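Local coordinates for protein nitroalkane oxidase (Podospora anserina, PDB 3MKH) that oxidises nitroalkanes to aldehydes or ketones with its FAD cofactor, consuming oxygen and releasing nitrite and hydrogen peroxide, at residues 135-140 with 165-170; 42-47 with 177-182; 325-330 with 356-361; 156-161 with 247-252. All coordinates share one frame; numbering follows the deposited sequence.

Contact 1 (135-140 with 165-170). With FAD (flavin-adenine dinucleotide), chain E.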
# COMPACT_ATOMS: atom_id res chain seq x y z
N SER A 135 -26.16 17.29 -3.99
CA SER A 135 -24.88 17.99 -3.89
C SER A 135 -24.94 19.47 -4.24
O SER A 135 -25.79 19.91 -5.02
CB SER A 135 -23.82 17.29 -4.76
OG SER A 135 -23.61 15.96 -4.31
N GLU A 136 -23.98 20.22 -3.69
CA GLU A 136 -23.95 21.68 -3.76
C GLU A 136 -22.51 22.15 -3.98
O GLU A 136 -21.56 21.49 -3.56
CB GLU A 136 -24.53 22.29 -2.47
CG GLU A 136 -26.00 21.99 -2.27
CD GLU A 136 -26.62 22.67 -1.04
OE1 GLU A 136 -25.89 23.14 -0.14
OE2 GLU A 136 -27.87 22.70 -0.99
N PRO A 137 -22.34 23.32 -4.63
CA PRO A 137 -21.00 23.81 -4.97
C PRO A 137 -20.07 23.92 -3.76
O PRO A 137 -18.86 23.64 -3.87
CB PRO A 137 -21.25 25.22 -5.53
CG PRO A 137 -22.70 25.36 -5.67
CD PRO A 137 -23.40 24.29 -4.94
N GLY A 138 -20.61 24.35 -2.62
CA GLY A 138 -19.82 24.54 -1.42
C GLY A 138 -19.51 23.27 -0.63
O GLY A 138 -18.83 23.32 0.40
N GLY A 139 -20.03 22.14 -1.10
CA GLY A 139 -19.83 20.86 -0.41
C GLY A 139 -21.04 20.43 0.42
O GLY A 139 -21.87 21.27 0.81
N VAL A 140 -21.15 19.14 0.69
CA VAL A 140 -22.26 18.66 1.52
C VAL A 140 -21.89 17.59 2.56
O VAL A 140 -22.77 17.05 3.22
CB VAL A 140 -23.42 18.13 0.65
CG1 VAL A 140 -24.09 19.27 -0.11
CG2 VAL A 140 -22.91 17.06 -0.31
N ASN A 165 -35.27 27.72 -3.06
CA ASN A 165 -34.16 28.53 -3.55
C ASN A 165 -32.83 27.87 -3.22
O ASN A 165 -32.60 27.40 -2.10
CB ASN A 165 -34.18 29.93 -2.90
CG ASN A 165 -35.27 30.81 -3.45
OD1 ASN A 165 -35.20 31.28 -4.59
ND2 ASN A 165 -36.30 31.05 -2.64
N GLY A 166 -31.93 27.84 -4.19
CA GLY A 166 -30.59 27.36 -3.92
C GLY A 166 -29.84 26.93 -5.16
O GLY A 166 -30.42 26.77 -6.23
N GLU A 167 -28.53 26.75 -4.99
CA GLU A 167 -27.68 26.24 -6.04
C GLU A 167 -27.27 24.81 -5.76
O GLU A 167 -26.99 24.44 -4.62
CB GLU A 167 -26.44 27.13 -6.19
CG GLU A 167 -26.81 28.52 -6.61
CD GLU A 167 -25.61 29.44 -6.82
OE1 GLU A 167 -24.45 28.99 -6.64
OE2 GLU A 167 -25.86 30.61 -7.17
N LYS A 168 -27.25 24.01 -6.81
CA LYS A 168 -26.86 22.62 -6.70
C LYS A 168 -25.77 22.37 -7.72
O LYS A 168 -25.67 23.10 -8.69
CB LYS A 168 -28.08 21.73 -6.99
CG LYS A 168 -29.17 21.80 -5.91
CD LYS A 168 -28.68 21.21 -4.59
CE LYS A 168 -29.84 20.99 -3.57
NZ LYS A 168 -29.25 20.50 -2.27
N MET A 169 -24.96 21.35 -7.50
CA MET A 169 -23.91 21.03 -8.46
C MET A 169 -23.66 19.54 -8.38
O MET A 169 -23.87 18.93 -7.33
CB MET A 169 -22.63 21.81 -8.10
CG MET A 169 -21.48 21.65 -9.10
SD MET A 169 -20.11 22.76 -8.66
CE MET A 169 -18.84 22.25 -9.82
N TRP A 170 -23.27 18.95 -9.51
CA TRP A 170 -22.91 17.54 -9.64
C TRP A 170 -24.11 16.59 -9.73
O TRP A 170 -23.93 15.39 -9.86
CB TRP A 170 -22.00 17.08 -8.49
CG TRP A 170 -20.66 17.81 -8.38
CD1 TRP A 170 -20.29 18.68 -7.39
CD2 TRP A 170 -19.54 17.69 -9.25
NE1 TRP A 170 -19.01 19.13 -7.62
CE2 TRP A 170 -18.52 18.54 -8.75
CE3 TRP A 170 -19.29 16.97 -10.43
CZ2 TRP A 170 -17.28 18.67 -9.37
CZ3 TRP A 170 -18.05 17.11 -11.05
CH2 TRP A 170 -17.06 17.95 -10.51
PA FAD E . -17.48 17.34 -0.01
O1A FAD E . -18.36 18.04 0.92
O2A FAD E . -17.22 17.94 -1.32
O5B FAD E . -16.08 17.08 0.73
C5B FAD E . -14.84 17.16 0.02
C4B FAD E . -13.66 16.58 0.81
O4B FAD E . -13.46 17.35 2.00
C3B FAD E . -13.94 15.16 1.29
O3B FAD E . -13.51 14.21 0.31
C2B FAD E . -13.07 15.05 2.53
O2B FAD E . -11.75 14.67 2.16
C1B FAD E . -13.07 16.47 3.08
N9A FAD E . -14.06 16.55 4.19
C8A FAD E . -15.14 17.32 4.22
N7A FAD E . -15.80 17.13 5.36
C5A FAD E . -15.13 16.22 6.06
C6A FAD E . -15.32 15.64 7.30
N6A FAD E . -16.37 15.96 8.05
N1A FAD E . -14.43 14.74 7.74
C2A FAD E . -13.39 14.41 7.00
N3A FAD E . -13.17 14.95 5.82
C4A FAD E . -14.02 15.86 5.32
N1 FAD E . -24.54 14.38 -6.52
C2 FAD E . -25.92 14.30 -6.41
O2 FAD E . -26.50 14.96 -5.56
N3 FAD E . -26.64 13.48 -7.27
C4 FAD E . -25.99 12.74 -8.25
O4 FAD E . -26.63 12.02 -9.01
C4X FAD E . -24.60 12.82 -8.36
N5 FAD E . -23.91 12.08 -9.32
C5X FAD E . -22.60 12.43 -9.64
C6 FAD E . -21.99 11.97 -10.80
C7 FAD E . -20.68 12.33 -11.10
C7M FAD E . -20.01 11.84 -12.37
C8 FAD E . -19.98 13.16 -10.23
C8M FAD E . -18.54 13.57 -10.54
C9 FAD E . -20.59 13.61 -9.06
C9A FAD E . -21.89 13.25 -8.77
N10 FAD E . -22.50 13.71 -7.60
C10 FAD E . -23.89 13.64 -7.49
C1' FAD E . -21.70 14.26 -6.48
C2' FAD E . -21.22 13.15 -5.55
O2' FAD E . -22.34 12.50 -4.95
C3' FAD E . -20.25 13.64 -4.47
O3' FAD E . -19.71 12.51 -3.81
C4' FAD E . -20.92 14.54 -3.41
O4' FAD E . -21.04 15.87 -3.90
C5' FAD E . -20.08 14.56 -2.13
O5' FAD E . -18.73 14.94 -2.40
P FAD E . -17.60 14.76 -1.29
O1P FAD E . -17.75 13.44 -0.69
O2P FAD E . -16.30 15.13 -1.87
O3P FAD E . -18.06 15.85 -0.19

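Contact 2 (42-47 with 177-182)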
# COMPACT_ATOMS: atom_id res chain seq x y z
N LEU A 42 -22.74 18.78 -25.68
CA LEU A 42 -23.40 18.05 -26.76
C LEU A 42 -23.15 16.54 -26.68
O LEU A 42 -23.89 15.75 -27.29
CB LEU A 42 -22.93 18.56 -28.13
CG LEU A 42 -23.71 19.65 -28.90
CD1 LEU A 42 -24.30 20.70 -27.97
CD2 LEU A 42 -22.81 20.30 -29.94
N ARG A 43 -22.11 16.13 -25.96
CA ARG A 43 -21.88 14.69 -25.78
C ARG A 43 -23.07 14.08 -25.05
O ARG A 43 -23.65 13.09 -25.49
CB ARG A 43 -20.58 14.41 -25.02
CG ARG A 43 -19.35 14.64 -25.86
CD ARG A 43 -18.09 13.99 -25.29
NE ARG A 43 -17.04 14.00 -26.31
CZ ARG A 43 -15.94 13.26 -26.27
NH1 ARG A 43 -15.69 12.45 -25.24
NH2 ARG A 43 -15.07 13.35 -27.27
N PHE A 44 -23.42 14.68 -23.91
CA PHE A 44 -24.60 14.27 -23.15
C PHE A 44 -25.85 14.30 -24.05
O PHE A 44 -26.55 13.30 -24.18
CB PHE A 44 -24.79 15.21 -21.96
CG PHE A 44 -26.16 15.17 -21.36
CD1 PHE A 44 -26.57 14.08 -20.62
CD2 PHE A 44 -27.02 16.25 -21.52
CE1 PHE A 44 -27.82 14.05 -20.04
CE2 PHE A 44 -28.28 16.23 -20.95
CZ PHE A 44 -28.68 15.13 -20.22
N GLN A 45 -26.12 15.44 -24.67
CA GLN A 45 -27.33 15.57 -25.48
C GLN A 45 -27.41 14.50 -26.56
O GLN A 45 -28.48 13.94 -26.80
CB GLN A 45 -27.44 16.98 -26.08
CG GLN A 45 -27.65 18.08 -25.06
CD GLN A 45 -27.99 19.42 -25.70
OE1 GLN A 45 -28.98 20.07 -25.36
NE2 GLN A 45 -27.17 19.83 -26.66
N SER A 46 -26.27 14.18 -27.18
CA SER A 46 -26.23 13.21 -28.26
C SER A 46 -26.60 11.79 -27.81
O SER A 46 -26.83 10.93 -28.65
CB SER A 46 -24.84 13.18 -28.93
OG SER A 46 -23.91 12.44 -28.15
N THR A 47 -26.64 11.54 -26.51
CA THR A 47 -27.01 10.20 -26.04
C THR A 47 -28.52 10.00 -25.85
O THR A 47 -28.96 8.94 -25.42
CB THR A 47 -26.29 9.82 -24.72
OG1 THR A 47 -26.67 10.73 -23.69
CG2 THR A 47 -24.78 9.88 -24.91
N TRP A 177 -32.48 17.11 -20.94
CA TRP A 177 -31.83 17.04 -22.25
C TRP A 177 -31.56 18.41 -22.85
O TRP A 177 -30.58 18.59 -23.59
CB TRP A 177 -32.67 16.22 -23.22
CG TRP A 177 -32.84 14.79 -22.81
CD1 TRP A 177 -34.01 14.18 -22.45
CD2 TRP A 177 -31.82 13.79 -22.73
NE1 TRP A 177 -33.78 12.86 -22.14
CE2 TRP A 177 -32.44 12.60 -22.30
CE3 TRP A 177 -30.44 13.79 -22.98
CZ2 TRP A 177 -31.74 11.41 -22.11
CZ3 TRP A 177 -29.73 12.60 -22.78
CH2 TRP A 177 -30.39 11.43 -22.36
N ASP A 178 -32.42 19.38 -22.53
CA ASP A 178 -32.34 20.71 -23.14
C ASP A 178 -31.83 21.75 -22.14
O ASP A 178 -31.85 22.95 -22.41
CB ASP A 178 -33.69 21.12 -23.75
CG ASP A 178 -34.77 21.36 -22.71
OD1 ASP A 178 -34.51 21.17 -21.49
OD2 ASP A 178 -35.89 21.74 -23.12
N PHE A 179 -31.40 21.27 -20.97
CA PHE A 179 -30.80 22.13 -19.96
C PHE A 179 -31.77 23.10 -19.30
O PHE A 179 -31.36 24.05 -18.64
CB PHE A 179 -29.58 22.86 -20.55
CG PHE A 179 -28.54 21.92 -21.08
CD1 PHE A 179 -28.14 20.83 -20.32
CD2 PHE A 179 -27.98 22.10 -22.33
CE1 PHE A 179 -27.19 19.95 -20.81
CE2 PHE A 179 -27.03 21.23 -22.82
CZ PHE A 179 -26.64 20.15 -22.05
N LYS A 180 -33.06 22.85 -19.43
CA LYS A 180 -34.03 23.70 -18.76
C LYS A 180 -34.78 22.96 -17.65
O LYS A 180 -35.83 23.41 -17.18
CB LYS A 180 -35.01 24.31 -19.78
CG LYS A 180 -34.34 25.29 -20.75
CD LYS A 180 -35.37 25.93 -21.67
CE LYS A 180 -34.71 26.79 -22.74
NZ LYS A 180 -33.69 27.73 -22.18
N GLY A 181 -34.23 21.82 -17.23
CA GLY A 181 -34.77 21.07 -16.11
C GLY A 181 -35.26 19.69 -16.49
O GLY A 181 -35.98 19.50 -17.48
N CYS A 182 -34.88 18.70 -15.70
CA CYS A 182 -35.26 17.33 -16.02
C CYS A 182 -36.74 17.07 -15.67
O CYS A 182 -37.40 17.93 -15.08
CB CYS A 182 -34.34 16.34 -15.30
SG CYS A 182 -34.63 16.23 -13.51

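Contact 3 (325-330 with 356-361)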
# COMPACT_ATOMS: atom_id res chain seq x y z
N GLU A 325 -11.78 -10.41 -7.90
CA GLU A 325 -12.59 -11.49 -7.34
C GLU A 325 -13.06 -11.14 -5.92
O GLU A 325 -14.22 -11.34 -5.59
CB GLU A 325 -11.84 -12.83 -7.39
CG GLU A 325 -11.49 -13.28 -8.83
CD GLU A 325 -12.73 -13.57 -9.68
OE1 GLU A 325 -13.85 -13.46 -9.16
OE2 GLU A 325 -12.58 -13.93 -10.86
N ALA A 326 -12.17 -10.59 -5.10
CA ALA A 326 -12.59 -10.11 -3.77
C ALA A 326 -13.67 -9.03 -3.87
O ALA A 326 -14.64 -9.04 -3.11
CB ALA A 326 -11.40 -9.56 -3.01
N ALA A 327 -13.48 -8.08 -4.78
CA ALA A 327 -14.43 -6.98 -4.98
C ALA A 327 -15.84 -7.48 -5.33
O ALA A 327 -16.84 -7.02 -4.76
CB ALA A 327 -13.92 -5.99 -6.07
N ARG A 328 -15.93 -8.40 -6.29
CA ARG A 328 -17.24 -8.93 -6.70
C ARG A 328 -17.90 -9.71 -5.56
O ARG A 328 -19.08 -9.55 -5.30
CB ARG A 328 -17.17 -9.81 -7.96
CG ARG A 328 -18.57 -10.12 -8.51
CD ARG A 328 -18.56 -11.11 -9.67
NE ARG A 328 -17.89 -10.56 -10.84
CZ ARG A 328 -16.69 -10.94 -11.26
NH1 ARG A 328 -16.01 -11.88 -10.61
NH2 ARG A 328 -16.16 -10.37 -12.34
N ALA A 329 -17.11 -10.55 -4.90
CA ALA A 329 -17.59 -11.35 -3.77
C ALA A 329 -18.18 -10.45 -2.68
O ALA A 329 -19.28 -10.71 -2.18
CB ALA A 329 -16.44 -12.21 -3.21
N LEU A 330 -17.44 -9.39 -2.33
CA LEU A 330 -17.89 -8.42 -1.34
C LEU A 330 -19.14 -7.68 -1.81
O LEU A 330 -20.10 -7.52 -1.05
CB LEU A 330 -16.77 -7.42 -1.00
CG LEU A 330 -17.22 -6.33 0.00
CD1 LEU A 330 -17.75 -6.97 1.26
CD2 LEU A 330 -16.10 -5.36 0.34
N LYS A 356 -18.70 -0.25 -1.30
CA LYS A 356 -18.43 1.03 -1.97
C LYS A 356 -16.97 1.44 -1.76
O LYS A 356 -16.25 1.73 -2.70
CB LYS A 356 -19.37 2.12 -1.46
CG LYS A 356 -19.53 3.34 -2.39
CD LYS A 356 -18.34 4.31 -2.33
CE LYS A 356 -18.75 5.71 -2.87
NZ LYS A 356 -17.60 6.69 -2.88
N VAL A 357 -16.53 1.45 -0.50
CA VAL A 357 -15.17 1.89 -0.21
C VAL A 357 -14.12 0.93 -0.77
O VAL A 357 -13.14 1.37 -1.37
CB VAL A 357 -14.95 2.07 1.31
CG1 VAL A 357 -13.48 2.39 1.60
CG2 VAL A 357 -15.87 3.17 1.83
N PHE A 358 -14.31 -0.37 -0.60
CA PHE A 358 -13.30 -1.33 -1.04
C PHE A 358 -13.13 -1.32 -2.56
O PHE A 358 -12.01 -1.26 -3.07
CB PHE A 358 -13.66 -2.76 -0.59
CG PHE A 358 -12.69 -3.82 -1.08
CD1 PHE A 358 -12.87 -4.45 -2.30
CD2 PHE A 358 -11.58 -4.16 -0.32
CE1 PHE A 358 -11.98 -5.43 -2.75
CE2 PHE A 358 -10.69 -5.13 -0.76
CZ PHE A 358 -10.89 -5.77 -1.98
N CYS A 359 -14.25 -1.41 -3.28
CA CYS A 359 -14.25 -1.60 -4.71
C CYS A 359 -13.85 -0.32 -5.45
O CYS A 359 -13.17 -0.38 -6.47
CB CYS A 359 -15.62 -2.09 -5.21
SG CYS A 359 -16.12 -3.73 -4.53
N SER A 360 -14.29 0.83 -4.95
CA SER A 360 -13.94 2.10 -5.61
C SER A 360 -12.43 2.27 -5.58
O SER A 360 -11.82 2.63 -6.59
CB SER A 360 -14.64 3.30 -4.96
OG SER A 360 -14.23 3.45 -3.61
N GLU A 361 -11.81 1.99 -4.45
CA GLU A 361 -10.38 2.21 -4.31
C GLU A 361 -9.58 1.12 -5.01
O GLU A 361 -8.53 1.38 -5.62
CB GLU A 361 -10.00 2.37 -2.82
CG GLU A 361 -10.52 3.71 -2.28
CD GLU A 361 -10.27 3.93 -0.80
OE1 GLU A 361 -9.47 3.19 -0.19
OE2 GLU A 361 -10.88 4.88 -0.25

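Contact 4 (156-161 with 247-252). With SO4 (sulfate ion), chain G.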
# COMPACT_ATOMS: atom_id res chain seq x y z
N ARG A 156 -39.26 27.08 1.99
CA ARG A 156 -40.12 27.77 2.96
C ARG A 156 -41.57 27.64 2.54
O ARG A 156 -41.90 27.85 1.36
CB ARG A 156 -39.76 29.26 3.02
CG ARG A 156 -38.38 29.55 3.55
CD ARG A 156 -38.00 31.01 3.27
NE ARG A 156 -36.61 31.30 3.65
CZ ARG A 156 -35.55 31.02 2.89
NH1 ARG A 156 -35.71 30.43 1.70
NH2 ARG A 156 -34.33 31.31 3.31
N LEU A 157 -42.44 27.29 3.48
CA LEU A 157 -43.87 27.22 3.19
C LEU A 157 -44.45 28.63 3.22
O LEU A 157 -44.38 29.31 4.22
CB LEU A 157 -44.58 26.32 4.21
CG LEU A 157 -46.09 26.11 4.10
CD1 LEU A 157 -46.45 25.46 2.78
CD2 LEU A 157 -46.57 25.25 5.25
N GLU A 158 -45.01 29.06 2.09
CA GLU A 158 -45.67 30.35 1.98
C GLU A 158 -47.09 30.09 1.55
O GLU A 158 -47.36 29.84 0.38
CB GLU A 158 -44.96 31.26 0.97
CG GLU A 158 -43.47 31.37 1.21
CD GLU A 158 -42.81 32.54 0.51
OE1 GLU A 158 -43.34 33.01 -0.52
OE2 GLU A 158 -41.74 32.98 0.99
N GLY A 159 -48.01 30.11 2.52
CA GLY A 159 -49.38 29.76 2.23
C GLY A 159 -49.51 28.28 1.95
O GLY A 159 -49.14 27.45 2.79
N ASP A 160 -50.03 27.94 0.78
CA ASP A 160 -50.17 26.54 0.40
C ASP A 160 -49.15 26.09 -0.66
O ASP A 160 -49.36 25.12 -1.37
CB ASP A 160 -51.60 26.23 -0.07
CG ASP A 160 -51.96 26.97 -1.34
OD1 ASP A 160 -51.28 27.96 -1.69
OD2 ASP A 160 -52.95 26.55 -2.00
N GLU A 161 -48.04 26.81 -0.77
CA GLU A 161 -46.97 26.34 -1.64
C GLU A 161 -45.61 26.39 -0.94
O GLU A 161 -45.35 27.26 -0.11
CB GLU A 161 -46.98 27.09 -2.97
CG GLU A 161 -47.25 28.57 -2.87
CD GLU A 161 -47.38 29.25 -4.23
OE1 GLU A 161 -47.74 28.56 -5.22
OE2 GLU A 161 -47.11 30.47 -4.30
N ASN A 247 -36.84 30.94 -6.57
CA ASN A 247 -38.26 31.02 -6.22
C ASN A 247 -39.14 30.01 -6.95
O ASN A 247 -40.14 30.36 -7.57
CB ASN A 247 -38.78 32.45 -6.40
CG ASN A 247 -38.23 33.40 -5.34
OD1 ASN A 247 -37.93 34.56 -5.64
ND2 ASN A 247 -38.07 32.90 -4.12
N VAL A 248 -38.75 28.74 -6.85
CA VAL A 248 -39.51 27.67 -7.45
C VAL A 248 -40.63 27.26 -6.50
O VAL A 248 -40.37 26.69 -5.44
CB VAL A 248 -38.62 26.45 -7.74
CG1 VAL A 248 -39.48 25.28 -8.24
CG2 VAL A 248 -37.53 26.80 -8.75
N ARG A 249 -41.87 27.54 -6.89
CA ARG A 249 -43.00 27.26 -6.01
C ARG A 249 -43.71 25.98 -6.42
O ARG A 249 -44.04 25.79 -7.59
CB ARG A 249 -43.98 28.43 -6.03
CG ARG A 249 -43.35 29.75 -5.60
CD ARG A 249 -44.37 30.88 -5.51
NE ARG A 249 -43.81 32.08 -4.87
CZ ARG A 249 -43.03 32.96 -5.50
NH1 ARG A 249 -42.73 32.79 -6.78
NH2 ARG A 249 -42.55 34.02 -4.85
N VAL A 250 -43.96 25.11 -5.45
CA VAL A 250 -44.66 23.86 -5.73
C VAL A 250 -45.75 23.60 -4.68
O VAL A 250 -45.64 24.04 -3.53
CB VAL A 250 -43.68 22.66 -5.78
CG1 VAL A 250 -42.66 22.84 -6.90
CG2 VAL A 250 -43.00 22.46 -4.43
N PRO A 251 -46.80 22.89 -5.09
CA PRO A 251 -47.89 22.57 -4.17
C PRO A 251 -47.42 21.55 -3.14
O PRO A 251 -46.35 20.93 -3.28
CB PRO A 251 -48.98 22.01 -5.09
CG PRO A 251 -48.22 21.46 -6.28
CD PRO A 251 -47.03 22.38 -6.46
N THR A 252 -48.22 21.35 -2.10
CA THR A 252 -47.80 20.53 -0.99
C THR A 252 -47.73 19.05 -1.35
O THR A 252 -47.00 18.28 -0.72
CB THR A 252 -48.70 20.74 0.25
OG1 THR A 252 -50.06 20.47 -0.12
CG2 THR A 252 -48.58 22.17 0.75
S SO4 G . -31.80 31.22 6.03
O1 SO4 G . -30.81 32.28 5.91
O2 SO4 G . -31.99 30.59 4.72
O3 SO4 G . -31.32 30.22 6.98
O4 SO4 G . -33.08 31.79 6.47
O HOH W 1 -44.86 32.18 -2.65
O HOH W 2 -41.28 34.47 -2.24
O HOH W 3 -50.63 22.94 -2.28

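Contact 1 (135-140 with 165-170)
Ser135 and Glu136 run across the end of strand 161-168 rather than along it, the touching parts 135-137 and 167-170 lying 112° apart, and one backbone bond ties them: Met169 N gives its hydrogen to Ser135 O over 3.0 Å. The donor stands well above the plane of that carbonyl. Beyond this bond the loop folds into a type I turn from Glu136 to Gly139, closed by Gly139 N on Glu136 O. The extended Glu136 side chain crosses that of Lys168, and the two end in a salt bridge with Lys168 NZ 2.9 Å from Glu136 OE2, met on the anti side of the carboxylate. Lys168 reaches it because its chain bends at chi2 (-67°), which lays CD against Ser135 O at 3.2 Å. The ammonium also donates to the carbonyls of Phe134 and Val188, while Glu136 takes hydrogen bonds from Gln152 N and Thr153 OG1, so both buried charges are well supplied with partners. Pro137 sits over Met169, its CD 4.1 Å from Met169 CB, and its carbonyl is bonded by Arg301 of the second subunit. On the flavin side, Ser135 N donates to FAD O2 at 2.8 Å. Ser135 OG donates to FAD N1 at 2.9 Å and accepts from FAD O4' at 2.6 Å. Trp170 CB lies 3.5 Å from FAD N10. The serine hydroxyl is thus used in both directions, and two donors from one residue, directed at N1 and O2, would probably help stabilise negative charge on the reduced flavin.

Contact 2 (42-47 with 177-182)
An aromatic cluster of Phe44, Trp177 and Phe179 joins the short helix 41-45, in the N-terminal part of this acyl-CoA dehydrogenase fold, to the loop between strands 161-168 and 184-191. The Phe44 ring and the six-membered ring of Trp177 are nearly parallel, their planes 17° apart, but slid so far that they barely overlap. Trp177 CE3 lies over one face of Phe44, 3.5 Å from Phe44 CZ. With CG anti to the backbone N (chi1 162°), Phe44 extends its ring between the two loop aromatics, and its CD2 approaches Phe179 CE1 to 3.8 Å in an oblique pairing. An alanine in place of Phe44 would probably open a gap between Trp177 and Phe179, leaving both rings freer to turn. Other groups hold the loop rings: Trp177 NE1 is bonded to Ser127 O and its ring meets Tyr51 edge-to-face, as Phe179 meets His229. Within the loop, Asp178 OD1 accepts from Lys180 N in an Asx turn, and its carboxylate is salt-bridged to Arg213. Phe44 O lies in the plane of the indole at its edge and is gripped by both Thr47 N and Thr47 OG1, the hydroxyl arriving on a lone pair at 2.6 Å.

Contact 3 (325-330 with 356-361)
Ala327 and Cys359 mark the nearest backbone approach, 5.4 Å between their CA atoms, of two helical segments that run roughly antiparallel. Their axes come within 9.5 Å and cross at -152°. Phe358 is central to the contact, touching Ala326, Ala327 and Leu330. Its CG is anti to the backbone N (chi1 177°), which sends the ring across the neighbouring helix beside the backbone of Ala327: Phe358 CE1 is 3.7 Å from Ala327 CA, and Ala327 CB lies in the ring plane at its edge. The tip of the ring, CZ, reaches Ala326 CB at 4.0 Å. At the root of the same side chain, Leu330 CD2 touches Phe358 CB at 3.7 Å, so a single phenylalanine spans a full turn of the facing helix. Beside it, Cys359 SG packs 3.5 Å from Ala327 CB and close to the carbonyl oxygen of that residue. No hydrogen bond passes between the segments; the contact is buried and largely apolar. The polar side chains look elsewhere: Arg328 is salt-bridged to Glu325 and to Glu83, and Lys356 NZ donates to the carbonyls of Leu395, Phe398 and Gly400. Helices 311-340 and 345-374 thereby form an antiparallel pair of the C-terminal helical domain, with helix 262-298 against Ala327 and Lys356, helix 402-415 against Val357, and Gln323 of the third subunit against Phe358.

Contact 4 (156-161 with 247-252)
Glu161 meets Arg249 at the outer edge of the beta domain, where the hairpin of strands 154-158 and 161-168 turns through a type II' turn from Glu158 to Glu161 and lies beside strand 242-251. From its root outward, Glu161 first touches backbone: CA makes a CH...O contact of 3.3 Å with Val250 O, and CB is 3.4 Å from the same oxygen. CG stands between the backbone N and the carbonyl carbon (chi1 41°), and from there the extended chain crosses Arg249. CD lies 3.7 Å from Arg249 CD, OE1 faces Arg249 CB, and OE2 comes nearest, 3.0 Å from Arg249 CD. Its salt bridge to Arg249 NE is long, at 3.7 Å, with the carboxylate and guanidinium planes 33° apart. Water 1 lies among Arg249 NE, Glu158 OE1 and, farther off, Glu161 OE2, though its short approach to NE leaves its exact position doubtful; water 2 links Glu158 OE1 weakly to Arg249 NH2. An alanine in place of Glu161 would probably deprive Arg249 of its direct acidic mate, leaving the guanidinium freer to swing. The backbone of Arg249 is held separately, its N by Asn219 and its O by Arg218. At the other end of the contact Thr252 CG2 packs against Asp160 O, and water 3 bridges the backbones, donating to Asp160 O at 2.7 Å and accepting from Thr252 N.

Overall arrangement
Contacts 1 and 4 share the beta sheet, with centres about 21 Å apart: strand 161-168 begins at the hairpin of contact 4 and ends at the flavin in contact 1. They touch through a probable hydrogen bond from Asn247 N to Asn165 OD1, and their segments alternate along the chain. Contact 2, about 20 Å from contact 1 between centres, spans both segments of contact 1 in sequence and brings an N-terminal helix to the loop following strand 161-168. Contact 3 comes last, in the C-terminal helices, its centre about 29 Å from that of contact 1 and across the chain's centre from it. Sheet and helices thus flank the FAD region, which a second subunit helps complete.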